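Long-range contact in probable primosomal replication protein n (Ralstonia solanacearum, PDB 4FDB), which probably binds single-stranded DNA as a homodimer and takes part in restarting stalled replication forks alongside PriA and DnaT: residues Q6-L11 / V70-G75. The protein carries 3 engineered substitutions. Sequence-based numbering, arbitrary orientation. Where two conformers were deposited one is given.
Sequences QLVATL and VLDCVG. Engineered in segment 70-75: D72 (natural residue Glu).
V8 faces D72 as a non-hydrogen-bonded pair between antiparallel strands. V8 CB lies 4.1 Å from L71 O, the same oxygen that the V8 CA-H meets in a CA-H...O contact. From there the branches part. CG1, anti to the backbone N (chi1 167°), reaches CG1 of V70 at 3.7 Å, the two side chains meeting at a slant. CG2, the other branch, lies beside the carboxylate of D72, an engineered residue (Glu in nature): D72 OD1 comes within 3.2 Å of V8 CG2, a close contact, and OD1 itself is hydrogen-bonded to H97 ND1. Either side of V8, L7 and A9 pair with C73 and L71, each pair joined by two backbone hydrogen bonds; L71 N to A9 O is 2.8 Å and nearly straight (173°). The opposite face carries L7, A9, L71 and C73, all buried, with C73 CB 3.5 Å from L7 O. L7 and A9 pack there on strand 25-37, L71 and C73 on strand 87-96. Pairing of strands 3-19 and 70-79 thus joins the two ends of the sheet order, consistent with the closed barrel of an OB fold, and at Q6 and L7 the sheet continues into the second subunit.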
# COMPACT_ATOMS: atom_id res chain seq x y z
N GLN A 6 -1.70 6.04 3.26
CA GLN A 6 -2.84 6.70 3.90
C GLN A 6 -4.08 6.09 3.30
O GLN A 6 -4.21 6.03 2.09
CB GLN A 6 -2.84 8.19 3.59
CG GLN A 6 -1.61 8.95 4.05
CD GLN A 6 -1.56 10.32 3.42
OE1 GLN A 6 -0.97 10.51 2.35
NE2 GLN A 6 -2.19 11.29 4.07
N LEU A 7 -5.01 5.65 4.14
CA LEU A 7 -6.16 4.94 3.63
C LEU A 7 -7.35 5.24 4.52
O LEU A 7 -7.24 5.16 5.74
CB LEU A 7 -5.88 3.43 3.62
CG LEU A 7 -6.86 2.57 2.80
CD1 LEU A 7 -6.73 2.89 1.32
CD2 LEU A 7 -6.60 1.10 3.03
N VAL A 8 -8.46 5.64 3.92
CA VAL A 8 -9.72 5.72 4.65
C VAL A 8 -10.51 4.48 4.28
O VAL A 8 -10.82 4.27 3.12
CB VAL A 8 -10.50 6.97 4.26
CG1 VAL A 8 -11.95 6.88 4.79
CG2 VAL A 8 -9.81 8.21 4.79
N ALA A 9 -10.85 3.66 5.27
CA ALA A 9 -11.40 2.35 4.97
C ALA A 9 -12.26 1.85 6.11
O ALA A 9 -12.13 2.29 7.24
CB ALA A 9 -10.28 1.36 4.69
N THR A 10 -13.15 0.91 5.80
CA THR A 10 -14.07 0.36 6.78
C THR A 10 -13.46 -0.86 7.44
O THR A 10 -12.93 -1.74 6.77
CB THR A 10 -15.37 -0.05 6.08
OG1 THR A 10 -15.94 1.10 5.45
CG2 THR A 10 -16.37 -0.65 7.08
N LEU A 11 -13.52 -0.93 8.77
CA LEU A 11 -13.07 -2.13 9.47
C LEU A 11 -14.09 -3.24 9.23
O LEU A 11 -15.24 -3.10 9.59
CB LEU A 11 -12.95 -1.87 10.97
CG LEU A 11 -12.60 -3.13 11.77
CD1 LEU A 11 -11.20 -3.57 11.42
CD2 LEU A 11 -12.74 -2.90 13.27
N VAL A 70 -15.72 3.34 10.05
CA VAL A 70 -14.80 3.85 9.03
C VAL A 70 -13.60 4.52 9.71
O VAL A 70 -13.77 5.38 10.58
CB VAL A 70 -15.48 4.86 8.09
CG1 VAL A 70 -14.51 5.35 7.03
CG2 VAL A 70 -16.70 4.23 7.43
N LEU A 71 -12.39 4.15 9.30
CA LEU A 71 -11.19 4.60 9.98
C LEU A 71 -10.32 5.38 9.00
O LEU A 71 -10.21 4.98 7.86
CB LEU A 71 -10.39 3.39 10.46
CG LEU A 71 -11.13 2.48 11.43
CD1 LEU A 71 -10.34 1.21 11.70
CD2 LEU A 71 -11.41 3.22 12.71
N ASP A 72 -9.71 6.47 9.47
CA ASP A 72 -8.68 7.19 8.73
C ASP A 72 -7.35 6.64 9.19
O ASP A 72 -6.94 6.92 10.32
CB ASP A 72 -8.70 8.67 9.14
CG ASP A 72 -9.29 9.56 8.08
OD1 ASP A 72 -10.45 9.33 7.69
OD2 ASP A 72 -8.60 10.51 7.65
N CYS A 73 -6.67 5.87 8.35
CA CYS A 73 -5.46 5.15 8.77
C CYS A 73 -4.22 5.69 8.09
O CYS A 73 -4.25 6.07 6.92
CB CYS A 73 -5.56 3.68 8.38
SG CYS A 73 -7.07 2.87 8.93
N VAL A 74 -3.12 5.71 8.84
CA VAL A 74 -1.81 5.90 8.23
C VAL A 74 -0.90 4.78 8.69
O VAL A 74 -1.13 4.15 9.73
CB VAL A 74 -1.20 7.27 8.58
CG1 VAL A 74 -1.93 8.39 7.86
CG2 VAL A 74 -1.19 7.49 10.09
N GLY A 75 0.12 4.49 7.91
CA GLY A 75 1.07 3.49 8.35
C GLY A 75 1.95 3.10 7.21
O GLY A 75 2.21 3.91 6.32